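Local coordinates for protein Endonuclease/exonuclease/phosphatase (Beutenbergia cavernae DSM 12333, PDB 4RUW) that is of unknown function but belongs to the endonuclease/exonuclease/phosphatase family, has a DNase I-like domain followed by an Ig-like domain, and binds a zinc ion, at residues Trp61-Ala66 with Asn95-Asp100; Val75-Ile80 with Gly108-Arg113; Gly129-Asp134 with Asn147-Met152; Leu177-Leu182 with Ala198-Thr203. All coordinates share one frame; numbering follows the deposited sequence.

In the fold
Contact 1 is the first to open. It closes the stretch between strand 55-62 and strand 91-98, which holds helix 77-87. Contact 2 opens within that stretch and closes beyond it, so the two cross along the chain. It joins the starts of helices 77-87 and 110-118. Contact 3 follows in series and pairs the edge strand 125-133 with strand 146-153, in the same sheet as contact 1. Contact 4 comes last and closes the hairpin of strands 179-188 and 192-200 in the second sheet. Contacts 3 and 4 touch through Leu130 and Ser180, and contacts 1 and 4 touch near Asn95 and His200, where the two sheets of the DNase I-like domain face each other.

Contact 1: residues Trp61-Ala66 with Asn95-Asp100; sequences WNIHTA and NEVHRD. With ZN (zinc ion), chain B.
Thr65 lays its methyl CG2 over one face of the His98 imidazole, 3.5 Å from the ring centroid. This is a CH-pi contact. On the ring edge, His98 ND1 binds the zinc ion at 2.0 Å, and Asp100 OD2 binds it at 1.9 Å. His107 and His137 complete the metal site. Thr65 is placed by its own backbone. Its N donates to Glu96 O at 2.9 Å, in the plane of that carbonyl.

Ile63 CD1 meets Val97 CG2 at 3.8 Å. The Ile63 torsion (chi1 68°) sets CG1 between the backbone N and the carbonyl carbon, and CD1 continues from it to Val97. Two straighter backbone bonds flank Asn62: Asn95 N to Trp61 O, and Ile63 N to Asn95 O. Asn62 OD1 accepts from His64 N at 3.1 Å, an Asx turn. Glu96 lies alongside Asn62, with its CG 3.3 Å from Asn62 OD1. The Asn62 and Asn95 amides stand nearly perpendicular, 86° apart. Asp235 is the strongest polar partner of the Asn62 side chain, and its N donates to Asn95 OD1. Asn62 and Asn95 form a parallel bridge. It joins neighbouring strands of a beta-alpha-beta unit in which helix 77-87 makes the crossover.

Contact 2: residues Val75-Ile80 with Gly108-Arg113; sequences VDEPRI and GDQPAR
The Glu77 carboxylate and the Gln110 amide meet with their planes 77° apart. Gln110 NE2 donates to Glu77 OE2 at 3.1 Å. It comes from above the carboxylate plane, 54° out of it, while OE2 is tilted from the amide plane. The same NE2 has a stronger partner in Thr65 O, and Gln110 OE1 accepts from His98 N. The amide is therefore held at both ends by the chain near the zinc site. Val75 CG1 also touches NE2, at 3.4 Å. The third flat group is the Arg113 guanidinium. Pro78 CG approaches its NH2 obliquely at 3.8 Å.

Both segments are helix starts, and they are built alike. Asp76 and Asp109 are the N-caps of helices 77-87 and 110-118, and each cap is followed by a polar residue and a proline. Asp76 OD1 accepts from Arg79 N at 3.3 Å, and Asp109 OD1 from Ala112 N at 3.2 Å. The two helices pack on one sheet of the DNase I-like domain, where Ile80 touches Ile63 and Gln110 touches Val97.

Arg113 is the third side chain that carries the contact. Its CG stands anti to the backbone N (chi1 179°) and lies 3.7 Å from Glu77 CB. The chain then bends at chi2. The touch is aliphatic, since the charged ends do not meet: Glu77 OE1 is 4.7 Å from Arg113 NE. Arg113 NH1 makes its salt bridge with Glu116 instead. Beyond Gln110 and Arg113, Glu77 also packs on Leu114 and Leu117 of helix 110-118.

Contact 3: residues Gly129-Asp134 with Asn147-Met152; sequences GLTEVD and NGNVVM
Strands 129-133 and 147-152 run antiparallel, at 156° between their directions, and pair through a classic beta bulge in which Thr131 and Glu132 both face Asn147. Thr131 N donates to Asn147 O at 2.8 Å, and Glu132 N makes a weak second bond to the same oxygen. Asn147 N returns a bond to Glu132 O. Past the bulge, Gly129 and Asn149 form a hydrogen-bonded pair. Between that pair and the bulge, Leu130 and Gly148 form a non-hydrogen-bonded pair, and Gly148 CA lies 3.2 Å from Gly129 O. The pairing fastens edge strand 125-133 to the sheet that also holds strand 91-98.

Thr131 carries the side-chain contact. Its OG1 lies between the backbone N and the carbonyl carbon (chi1 76°), where Asn147 ND2 reaches it. That bond is 2.9 Å long and nearly straight, and OG1 lies in the plane of the Asn147 amide. The Thr131 methyl CG2 turns to Asn149 and meets ND2 at 3.4 Å, the two side chains crossing at about a right angle. Asn149 OD1 accepts from Asn95 ND2, so its amide is fixed from the neighbouring strand. The Glu132 carboxylate makes a salt bridge with Lys176. One water bridges the strands: it donates to Gly129 O at 2.9 Å and accepts from Asn149 ND2 at 3.0 Å.

Contact 4: residues Leu177-Leu182 with Ala198-Thr203; sequences LRRSLL and ATHLST
In the beta hairpin of strands 179-188 and 192-200, Leu182 and Ala198 form an antiparallel hydrogen-bonded pair. Leu182 N donates to Ala198 O at 2.9 Å, and Ala198 N donates back to Leu182 O. Leu181 packs CD1 against Ala198 O. Toward the open end of the hairpin the ladder gives way to side chains and water. Thr199 OG1, anti to the backbone N (chi1 -164°), donates to Ser180 O at 2.8 Å from above the carbonyl plane. A water accepts a hydrogen bond from Ser180 N and donates to His200 O, bridging the two backbones.

The Arg179 chain bends at chi2 and passes His200 O, with CD 3.4 Å from that oxygen. NH1 then sits over the centre of the His200 ring, 3.3 Å above its plane, with the guanidinium turned 54° from the ring. Leu201 O lies over the guanidinium face, 3.7 Å from CZ. Two waters lie at the guanidinium edge. One accepts from NE at 2.9 Å and also bonds Ser202 OG. The other accepts from both NH2 and Thr203 N. Ser202 OG is further held by Gln216 and Asn168.

Arg179 NE and NH2 are therefore tied to segment 198-203 through water. NH1 over the His200 ring and Leu201 O over the guanidinium face probably help to set its tilt. The nearby carbonyls of His200 and Leu201 probably help to stabilise its positive charge.

Contact 1: residues Trp61-Ala66 with Asn95-Asp100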
loop_
_atom_site.group_PDB
_atom_site.type_symbol
_atom_site.label_atom_id
_atom_site.label_comp_id
_atom_site.label_asym_id
_atom_site.label_seq_id
_atom_site.Cartn_x
_atom_site.Cartn_y
_atom_site.Cartn_z
ATOM N N TRP A 61 8.202 5.162 -2.840
ATOM C CA TRP A 61 8.238 6.387 -3.618
ATOM C C TRP A 61 8.295 6.108 -5.105
ATOM O O TRP A 61 9.196 5.419 -5.582
ATOM C CB TRP A 61 9.473 7.206 -3.233
ATOM C CG TRP A 61 9.441 8.660 -3.592
ATOM C CD1 TRP A 61 8.384 9.383 -4.088
ATOM C CD2 TRP A 61 10.532 9.586 -3.468
ATOM N NE1 TRP A 61 8.761 10.699 -4.277
ATOM C CE2 TRP A 61 10.073 10.845 -3.899
ATOM C CE3 TRP A 61 11.857 9.469 -3.030
ATOM C CZ2 TRP A 61 10.886 11.977 -3.899
ATOM C CZ3 TRP A 61 12.659 10.586 -3.033
ATOM C CH2 TRP A 61 12.174 11.825 -3.468
ATOM N N ASN A 62 7.354 6.685 -5.843
ATOM C CA ASN A 62 7.434 6.721 -7.293
ATOM C C ASN A 62 8.281 7.941 -7.634
ATOM O O ASN A 62 7.858 9.075 -7.402
ATOM C CB ASN A 62 6.031 6.827 -7.881
ATOM C CG ASN A 62 6.029 6.901 -9.398
ATOM O OD1 ASN A 62 6.957 7.425 -10.013
ATOM N ND2 ASN A 62 4.969 6.377 -10.012
ATOM N N ILE A 63 9.488 7.702 -8.140
ATOM C CA ILE A 63 10.458 8.776 -8.306
ATOM C C ILE A 63 10.436 9.443 -9.677
ATOM O O ILE A 63 11.248 10.336 -9.929
ATOM C CB ILE A 63 11.906 8.314 -7.989
ATOM C CG1 ILE A 63 12.428 7.312 -9.035
ATOM C CG2 ILE A 63 11.986 7.766 -6.573
ATOM C CD1 ILE A 63 13.943 7.127 -9.001
ATOM N N HIS A 64 9.533 9.011 -10.563
ATOM C CA HIS A 64 9.391 9.645 -11.878
ATOM C C HIS A 64 10.745 9.731 -12.611
ATOM O O HIS A 64 11.100 10.772 -13.173
ATOM C CB HIS A 64 8.769 11.038 -11.718
ATOM C CG HIS A 64 8.319 11.664 -13.005
ATOM N ND1 HIS A 64 8.879 12.815 -13.510
ATOM C CD2 HIS A 64 7.354 11.295 -13.883
ATOM C CE1 HIS A 64 8.284 13.130 -14.651
ATOM N NE2 HIS A 64 7.358 12.221 -14.898
ATOM N N THR A 65 11.492 8.626 -12.612
ATOM C CA THR A 65 12.837 8.565 -13.213
ATOM C C THR A 65 13.766 9.696 -12.773
ATOM O O THR A 65 14.667 10.094 -13.516
ATOM C CB THR A 65 12.810 8.451 -14.762
ATOM O OG1 THR A 65 12.153 9.582 -15.350
ATOM C CG2 THR A 65 12.093 7.191 -15.181
ATOM N N ALA A 66 13.572 10.160 -11.540
ATOM C CA ALA A 66 14.359 11.249 -10.946
ATOM C C ALA A 66 14.271 12.570 -11.697
ATOM O O ALA A 66 15.126 13.436 -11.536
ATOM C CB ALA A 66 15.824 10.838 -10.728
ATOM N N ASN A 95 9.468 3.127 -7.369
ATOM C CA ASN A 95 8.858 2.887 -8.674
ATOM C C ASN A 95 9.417 3.868 -9.698
ATOM O O ASN A 95 9.891 4.959 -9.325
ATOM C CB ASN A 95 7.331 3.065 -8.628
ATOM C CG ASN A 95 6.650 2.227 -7.550
ATOM O OD1 ASN A 95 5.780 2.727 -6.844
ATOM N ND2 ASN A 95 7.004 0.951 -7.450
ATOM N N GLU A 96 9.349 3.498 -10.973
ATOM C CA GLU A 96 9.788 4.349 -12.077
ATOM C C GLU A 96 11.285 4.643 -12.019
ATOM O O GLU A 96 11.718 5.791 -12.102
ATOM C CB GLU A 96 8.969 5.637 -12.144
ATOM C CG GLU A 96 7.524 5.413 -12.543
ATOM C CD GLU A 96 7.401 4.814 -13.931
ATOM O OE1 GLU A 96 7.814 5.481 -14.904
ATOM O OE2 GLU A 96 6.904 3.673 -14.050
ATOM N N VAL A 97 12.066 3.576 -11.894
ATOM C CA VAL A 97 13.508 3.655 -11.946
ATOM C C VAL A 97 13.937 3.014 -13.263
ATOM O O VAL A 97 13.611 1.854 -13.521
ATOM C CB VAL A 97 14.158 2.892 -10.758
ATOM C CG1 VAL A 97 15.666 3.088 -10.776
ATOM C CG2 VAL A 97 13.564 3.326 -9.424
ATOM N N HIS A 98 14.633 3.774 -14.108
ATOM C CA HIS A 98 15.039 3.253 -15.412
ATOM C C HIS A 98 16.457 2.714 -15.406
ATOM O O HIS A 98 17.320 3.168 -14.649
ATOM C CB HIS A 98 14.900 4.299 -16.527
ATOM C CG HIS A 98 13.495 4.448 -17.027
ATOM N ND1 HIS A 98 13.210 5.047 -18.241
ATOM C CD2 HIS A 98 12.318 4.076 -16.479
ATOM C CE1 HIS A 98 11.886 5.023 -18.410
ATOM N NE2 HIS A 98 11.333 4.451 -17.365
ATOM N N ARG A 99 16.686 1.729 -16.263
ATOM C CA ARG A 99 18.026 1.272 -16.540
ATOM C C ARG A 99 18.132 1.231 -18.058
ATOM O O ARG A 99 17.670 0.284 -18.704
ATOM C CB ARG A 99 18.276 -0.093 -15.900
ATOM C CG ARG A 99 19.687 -0.609 -16.110
ATOM C CD ARG A 99 20.134 -1.500 -14.970
ATOM N NE ARG A 99 19.525 -2.824 -15.012
ATOM C CZ ARG A 99 19.683 -3.741 -14.062
ATOM N NH1 ARG A 99 20.418 -3.471 -12.991
ATOM N NH2 ARG A 99 19.104 -4.926 -14.171
ATOM N N ASP A 100 18.699 2.296 -18.623
ATOM C CA ASP A 100 18.665 2.539 -20.067
ATOM C C ASP A 100 20.053 2.525 -20.683
ATOM O O ASP A 100 20.994 3.068 -20.105
ATOM C CB ASP A 100 18.101 3.927 -20.387
ATOM C CG ASP A 100 16.680 4.137 -19.924
ATOM O OD1 ASP A 100 15.905 3.160 -19.740
ATOM O OD2 ASP A 100 16.324 5.327 -19.757
HETATM ZN ZN ZN B . 14.529 5.909 -19.453
#

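Contact 2: residues Val75-Ile80 with Gly108-Arg113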
loop_
_atom_site.group_PDB
_atom_site.type_symbol
_atom_site.label_atom_id
_atom_site.label_comp_id
_atom_site.label_asym_id
_atom_site.label_seq_id
_atom_site.Cartn_x
_atom_site.Cartn_y
_atom_site.Cartn_z
ATOM N N VAL A 75 17.789 14.920 -15.357
ATOM C CA VAL A 75 17.744 13.694 -14.571
ATOM C C VAL A 75 18.561 13.915 -13.300
ATOM O O VAL A 75 19.763 14.184 -13.376
ATOM C CB VAL A 75 18.298 12.507 -15.369
ATOM C CG1 VAL A 75 18.162 11.229 -14.572
ATOM C CG2 VAL A 75 17.574 12.388 -16.713
ATOM N N ASP A 76 17.923 13.800 -12.136
ATOM C CA ASP A 76 18.505 14.309 -10.894
ATOM C C ASP A 76 18.431 13.285 -9.753
ATOM O O ASP A 76 17.732 13.476 -8.747
ATOM C CB ASP A 76 17.783 15.607 -10.511
ATOM C CG ASP A 76 18.527 16.430 -9.458
ATOM O OD1 ASP A 76 19.478 15.939 -8.821
ATOM O OD2 ASP A 76 18.138 17.597 -9.252
ATOM N N GLU A 77 19.163 12.190 -9.906
ATOM C CA GLU A 77 19.240 11.204 -8.841
ATOM C C GLU A 77 19.684 11.769 -7.476
ATOM O O GLU A 77 19.204 11.306 -6.447
ATOM C CB GLU A 77 20.119 10.021 -9.244
ATOM C CG GLU A 77 19.559 9.176 -10.384
ATOM C CD GLU A 77 20.032 9.601 -11.755
ATOM O OE1 GLU A 77 20.602 10.703 -11.877
ATOM O OE2 GLU A 77 19.829 8.826 -12.718
ATOM N N PRO A 78 20.605 12.757 -7.446
ATOM C CA PRO A 78 21.001 13.254 -6.116
ATOM C C PRO A 78 19.860 13.843 -5.303
ATOM O O PRO A 78 19.840 13.733 -4.087
ATOM C CB PRO A 78 22.034 14.341 -6.442
ATOM C CG PRO A 78 22.650 13.863 -7.702
ATOM C CD PRO A 78 21.512 13.264 -8.494
ATOM N N ARG A 79 18.913 14.466 -5.959
ATOM C CA ARG A 79 17.790 15.054 -5.284
ATOM C C ARG A 79 16.908 13.947 -4.654
ATOM O O ARG A 79 16.479 14.053 -3.560
ATOM C CB ARG A 79 17.045 15.888 -6.297
ATOM C CG ARG A 79 16.256 16.964 -5.719
ATOM C CD ARG A 79 15.770 17.908 -6.783
ATOM N NE ARG A 79 14.705 18.676 -6.214
ATOM C CZ ARG A 79 13.916 19.474 -6.883
ATOM N NH1 ARG A 79 14.049 19.630 -8.175
ATOM N NH2 ARG A 79 12.987 20.115 -6.269
ATOM N N ILE A 80 16.703 12.861 -5.381
ATOM C CA ILE A 80 15.996 11.694 -4.873
ATOM C C ILE A 80 16.761 11.086 -3.690
ATOM O O ILE A 80 16.188 10.801 -2.633
ATOM C CB ILE A 80 15.818 10.640 -5.998
ATOM C CG1 ILE A 80 14.970 11.196 -7.156
ATOM C CG2 ILE A 80 15.246 9.330 -5.448
ATOM C CD1 ILE A 80 13.601 11.699 -6.761
ATOM N N GLY A 108 20.114 6.597 -18.391
ATOM C CA GLY A 108 21.282 5.874 -17.926
ATOM C C GLY A 108 20.936 4.775 -16.937
ATOM O O GLY A 108 19.797 4.314 -16.878
ATOM N N ASP A 109 21.923 4.356 -16.156
ATOM C CA ASP A 109 21.764 3.267 -15.196
ATOM C C ASP A 109 21.358 3.848 -13.840
ATOM O O ASP A 109 22.193 4.060 -12.954
ATOM C CB ASP A 109 23.081 2.490 -15.080
ATOM C CG ASP A 109 22.941 1.173 -14.329
ATOM O OD1 ASP A 109 21.987 1.012 -13.538
ATOM O OD2 ASP A 109 23.818 0.303 -14.517
ATOM N N GLN A 110 20.067 4.105 -13.664
ATOM C CA GLN A 110 19.627 4.753 -12.428
ATOM C C GLN A 110 19.835 3.915 -11.161
ATOM O O GLN A 110 20.201 4.470 -10.130
ATOM C CB GLN A 110 18.191 5.269 -12.539
ATOM C CG GLN A 110 17.988 6.169 -13.744
ATOM C CD GLN A 110 16.723 6.979 -13.642
ATOM O OE1 GLN A 110 15.618 6.435 -13.628
ATOM N NE2 GLN A 110 16.875 8.296 -13.567
ATOM N N PRO A 111 19.611 2.586 -11.223
ATOM C CA PRO A 111 19.880 1.823 -9.997
ATOM C C PRO A 111 21.343 1.938 -9.555
ATOM O O PRO A 111 21.608 2.076 -8.361
ATOM C CB PRO A 111 19.541 0.381 -10.401
ATOM C CG PRO A 111 18.541 0.533 -11.489
ATOM C CD PRO A 111 18.978 1.741 -12.254
ATOM N N ALA A 112 22.278 1.910 -10.499
ATOM C CA ALA A 112 23.686 2.021 -10.145
ATOM C C ALA A 112 23.993 3.404 -9.579
ATOM O O ALA A 112 24.769 3.540 -8.632
ATOM C CB ALA A 112 24.560 1.727 -11.343
ATOM N N ARG A 113 23.384 4.436 -10.152
ATOM C CA ARG A 113 23.628 5.790 -9.680
ATOM C C ARG A 113 23.053 6.005 -8.272
ATOM O O ARG A 113 23.697 6.597 -7.404
ATOM C CB ARG A 113 23.069 6.804 -10.680
ATOM C CG ARG A 113 23.241 8.254 -10.271
ATOM C CD ARG A 113 24.684 8.614 -9.967
ATOM N NE ARG A 113 24.804 10.059 -9.785
ATOM C CZ ARG A 113 25.734 10.659 -9.051
ATOM N NH1 ARG A 113 26.656 9.946 -8.417
ATOM N NH2 ARG A 113 25.728 11.979 -8.948
#

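Contact 3: residues Gly129-Asp134 with Asn147-Met152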
loop_
_atom_site.group_PDB
_atom_site.type_symbol
_atom_site.label_atom_id
_atom_site.label_comp_id
_atom_site.label_asym_id
_atom_site.label_seq_id
_atom_site.Cartn_x
_atom_site.Cartn_y
_atom_site.Cartn_z
ATOM N N GLY A 129 13.901 -4.926 -10.182
ATOM C CA GLY A 129 12.957 -5.880 -10.735
ATOM C C GLY A 129 12.351 -5.325 -12.006
ATOM O O GLY A 129 11.508 -4.432 -11.957
ATOM N N LEU A 130 12.789 -5.849 -13.142
ATOM C CA LEU A 130 12.351 -5.375 -14.443
ATOM C C LEU A 130 10.834 -5.423 -14.610
ATOM O O LEU A 130 10.206 -6.433 -14.286
ATOM C CB LEU A 130 13.000 -6.252 -15.509
ATOM C CG LEU A 130 12.639 -5.974 -16.960
ATOM C CD1 LEU A 130 13.173 -4.630 -17.387
ATOM C CD2 LEU A 130 13.181 -7.090 -17.846
ATOM N N THR A 131 10.257 -4.344 -15.140
ATOM C CA THR A 131 8.834 -4.320 -15.471
ATOM C C THR A 131 8.554 -4.197 -16.971
ATOM O O THR A 131 7.518 -4.659 -17.444
ATOM C CB THR A 131 8.063 -3.170 -14.761
ATOM O OG1 THR A 131 8.353 -1.923 -15.401
ATOM C CG2 THR A 131 8.419 -3.082 -13.290
ATOM N N GLU A 132 9.452 -3.554 -17.713
ATOM C CA GLU A 132 9.166 -3.214 -19.101
ATOM C C GLU A 132 10.454 -2.865 -19.822
ATOM O O GLU A 132 11.343 -2.263 -19.228
ATOM C CB GLU A 132 8.214 -2.012 -19.159
ATOM C CG GLU A 132 7.740 -1.691 -20.574
ATOM C CD GLU A 132 6.712 -0.581 -20.643
ATOM O OE1 GLU A 132 6.186 -0.170 -19.584
ATOM O OE2 GLU A 132 6.421 -0.134 -21.773
ATOM N N VAL A 133 10.553 -3.225 -21.100
ATOM C CA VAL A 133 11.682 -2.799 -21.925
ATOM C C VAL A 133 11.214 -1.969 -23.107
ATOM O O VAL A 133 10.034 -1.984 -23.458
ATOM C CB VAL A 133 12.510 -3.993 -22.445
ATOM C CG1 VAL A 133 13.076 -4.781 -21.277
ATOM C CG2 VAL A 133 11.670 -4.880 -23.352
ATOM N N ASP A 134 12.153 -1.233 -23.699
ATOM C CA ASP A 134 11.926 -0.488 -24.936
ATOM C C ASP A 134 10.751 0.476 -24.842
ATOM O O ASP A 134 9.773 0.368 -25.587
ATOM C CB ASP A 134 11.763 -1.442 -26.119
ATOM C CG ASP A 134 13.004 -2.274 -26.358
ATOM O OD1 ASP A 134 14.067 -1.932 -25.796
ATOM O OD2 ASP A 134 12.922 -3.262 -27.117
ATOM N N ASN A 147 12.353 -0.163 -17.515
ATOM C CA ASN A 147 11.847 0.329 -16.248
ATOM C C ASN A 147 11.832 -0.800 -15.237
ATOM O O ASN A 147 11.613 -1.964 -15.593
ATOM C CB ASN A 147 10.431 0.881 -16.400
ATOM C CG ASN A 147 9.906 1.452 -15.103
ATOM O OD1 ASN A 147 10.329 2.514 -14.682
ATOM N ND2 ASN A 147 9.031 0.714 -14.430
ATOM N N GLY A 148 12.059 -0.460 -13.974
ATOM C CA GLY A 148 11.938 -1.422 -12.901
ATOM C C GLY A 148 11.367 -0.835 -11.624
ATOM O O GLY A 148 11.314 0.394 -11.443
ATOM N N ASN A 149 10.925 -1.730 -10.746
ATOM C CA ASN A 149 10.738 -1.424 -9.338
ATOM C C ASN A 149 12.017 -1.799 -8.608
ATOM O O ASN A 149 12.673 -2.762 -8.989
ATOM C CB ASN A 149 9.550 -2.204 -8.795
ATOM C CG ASN A 149 8.277 -1.859 -9.514
ATOM O OD1 ASN A 149 7.934 -0.681 -9.645
ATOM N ND2 ASN A 149 7.576 -2.872 -10.012
ATOM N N VAL A 150 12.386 -1.023 -7.595
ATOM C CA VAL A 150 13.633 -1.253 -6.878
ATOM C C VAL A 150 13.375 -1.384 -5.388
ATOM O O VAL A 150 12.523 -0.680 -4.844
ATOM C CB VAL A 150 14.635 -0.098 -7.154
ATOM C CG1 VAL A 150 15.806 -0.107 -6.168
ATOM C CG2 VAL A 150 15.126 -0.152 -8.600
ATOM N N VAL A 151 14.080 -2.311 -4.747
ATOM C CA VAL A 151 14.160 -2.345 -3.294
ATOM C C VAL A 151 15.587 -1.995 -2.902
ATOM O O VAL A 151 16.530 -2.596 -3.413
ATOM C CB VAL A 151 13.782 -3.725 -2.719
ATOM C CG1 VAL A 151 14.044 -3.766 -1.202
ATOM C CG2 VAL A 151 12.323 -4.041 -3.020
HETATM N N MSE A 152 15.735 -1.011 -2.020
HETATM C CA MSE A 152 17.029 -0.683 -1.430
HETATM C C MSE A 152 16.916 -0.846 0.074
HETATM O O MSE A 152 15.908 -0.486 0.675
HETATM C CB MSE A 152 17.473 0.748 -1.752
HETATM C CG MSE A 152 17.554 1.066 -3.245
HETATM SE SE MSE A 152 18.207 2.863 -3.662
HETATM C CE MSE A 152 20.085 2.607 -3.199
HETATM O O HOH W 1 9.271 -5.307 -10.282
#

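Contact 4: residues Leu177-Leu182 with Ala198-Thr203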
loop_
_atom_site.group_PDB
_atom_site.type_symbol
_atom_site.label_atom_id
_atom_site.label_comp_id
_atom_site.label_asym_id
_atom_site.label_seq_id
_atom_site.Cartn_x
_atom_site.Cartn_y
_atom_site.Cartn_z
ATOM N N LEU A 177 4.803 -6.913 -21.951
ATOM C CA LEU A 177 4.710 -6.788 -20.511
ATOM C C LEU A 177 5.108 -5.380 -20.074
ATOM O O LEU A 177 6.042 -4.787 -20.620
ATOM C CB LEU A 177 5.557 -7.857 -19.842
ATOM C CG LEU A 177 4.923 -9.239 -20.009
ATOM C CD1 LEU A 177 5.914 -10.338 -19.674
ATOM C CD2 LEU A 177 3.671 -9.347 -19.148
ATOM N N ARG A 178 4.365 -4.844 -19.108
ATOM C CA ARG A 178 4.561 -3.476 -18.640
ATOM C C ARG A 178 4.712 -3.357 -17.127
ATOM O O ARG A 178 5.312 -2.389 -16.648
ATOM C CB ARG A 178 3.400 -2.583 -19.078
ATOM C CG ARG A 178 3.205 -2.523 -20.577
ATOM C CD ARG A 178 1.953 -1.746 -20.947
ATOM N NE ARG A 178 1.704 -1.825 -22.384
ATOM C CZ ARG A 178 2.203 -0.984 -23.285
ATOM N NH1 ARG A 178 2.979 0.023 -22.905
ATOM N NH2 ARG A 178 1.927 -1.156 -24.572
ATOM N N ARG A 179 4.153 -4.306 -16.373
ATOM C CA ARG A 179 4.112 -4.207 -14.912
ATOM C C ARG A 179 4.613 -5.511 -14.315
ATOM O O ARG A 179 4.436 -6.586 -14.910
ATOM C CB ARG A 179 2.676 -3.965 -14.431
ATOM C CG ARG A 179 1.994 -2.758 -15.064
ATOM C CD ARG A 179 2.705 -1.457 -14.772
ATOM N NE ARG A 179 2.033 -0.354 -15.449
ATOM C CZ ARG A 179 2.355 0.924 -15.302
ATOM N NH1 ARG A 179 3.347 1.259 -14.491
ATOM N NH2 ARG A 179 1.675 1.860 -15.955
ATOM N N SER A 180 5.225 -5.445 -13.138
ATOM C CA SER A 180 5.624 -6.667 -12.446
ATOM C C SER A 180 5.693 -6.462 -10.944
ATOM O O SER A 180 5.646 -5.326 -10.452
ATOM C CB SER A 180 6.969 -7.184 -12.965
ATOM O OG SER A 180 8.026 -6.317 -12.588
ATOM N N LEU A 181 5.799 -7.576 -10.229
ATOM C CA LEU A 181 5.962 -7.603 -8.787
ATOM C C LEU A 181 7.370 -8.083 -8.468
ATOM O O LEU A 181 7.828 -9.077 -9.040
ATOM C CB LEU A 181 4.950 -8.578 -8.193
ATOM C CG LEU A 181 5.166 -9.006 -6.746
ATOM C CD1 LEU A 181 4.915 -7.857 -5.797
ATOM C CD2 LEU A 181 4.289 -10.196 -6.409
ATOM N N LEU A 182 8.058 -7.366 -7.580
ATOM C CA LEU A 182 9.373 -7.765 -7.091
ATOM C C LEU A 182 9.246 -8.175 -5.629
ATOM O O LEU A 182 8.718 -7.425 -4.817
ATOM C CB LEU A 182 10.360 -6.605 -7.210
ATOM C CG LEU A 182 11.707 -6.787 -6.507
ATOM C CD1 LEU A 182 12.449 -8.003 -7.058
ATOM C CD2 LEU A 182 12.545 -5.525 -6.625
ATOM N N ALA A 198 7.232 -5.343 -3.743
ATOM C CA ALA A 198 7.288 -4.025 -4.381
ATOM C C ALA A 198 6.587 -4.091 -5.724
ATOM O O ALA A 198 6.916 -4.952 -6.549
ATOM C CB ALA A 198 8.736 -3.629 -4.593
ATOM N N THR A 199 5.637 -3.199 -5.981
ATOM C CA THR A 199 4.995 -3.219 -7.281
ATOM C C THR A 199 4.471 -1.847 -7.684
ATOM O O THR A 199 4.629 -0.852 -6.957
ATOM C CB THR A 199 3.889 -4.313 -7.354
ATOM O OG1 THR A 199 3.537 -4.562 -8.723
ATOM C CG2 THR A 199 2.653 -3.896 -6.591
ATOM N N HIS A 200 3.855 -1.819 -8.862
ATOM C CA HIS A 200 3.351 -0.613 -9.501
ATOM C C HIS A 200 2.335 -1.148 -10.516
ATOM O O HIS A 200 2.690 -1.919 -11.415
ATOM C CB HIS A 200 4.521 0.130 -10.169
ATOM C CG HIS A 200 4.159 1.420 -10.836
ATOM N ND1 HIS A 200 5.108 2.203 -11.450
ATOM C CD2 HIS A 200 2.976 2.062 -10.993
ATOM C CE1 HIS A 200 4.527 3.274 -11.962
ATOM N NE2 HIS A 200 3.235 3.208 -11.708
ATOM N N LEU A 201 1.060 -0.813 -10.335
ATOM C CA LEU A 201 0.011 -1.353 -11.199
ATOM C C LEU A 201 -0.323 -0.403 -12.345
ATOM O O LEU A 201 0.086 0.763 -12.322
ATOM C CB LEU A 201 -1.256 -1.644 -10.388
ATOM C CG LEU A 201 -1.082 -2.543 -9.166
ATOM C CD1 LEU A 201 -2.428 -2.816 -8.546
ATOM C CD2 LEU A 201 -0.343 -3.837 -9.496
ATOM N N SER A 202 -1.093 -0.877 -13.321
ATOM C CA SER A 202 -1.536 -0.008 -14.400
ATOM C C SER A 202 -2.332 1.179 -13.874
ATOM O O SER A 202 -2.928 1.120 -12.803
ATOM C CB SER A 202 -2.426 -0.774 -15.370
ATOM O OG SER A 202 -1.711 -1.758 -16.082
ATOM N N THR A 203 -2.347 2.248 -14.653
ATOM C CA THR A 203 -3.205 3.392 -14.376
ATOM C C THR A 203 -4.645 3.049 -14.736
ATOM O O THR A 203 -4.884 2.227 -15.615
ATOM C CB THR A 203 -2.785 4.607 -15.208
ATOM O OG1 THR A 203 -2.961 4.309 -16.600
ATOM C CG2 THR A 203 -1.336 4.964 -14.928
HETATM O O HOH W 2 0.280 -1.041 -17.662
HETATM O O HOH W 3 -1.068 2.020 -17.375
HETATM O O HOH W 4 5.255 -2.648 -12.136
#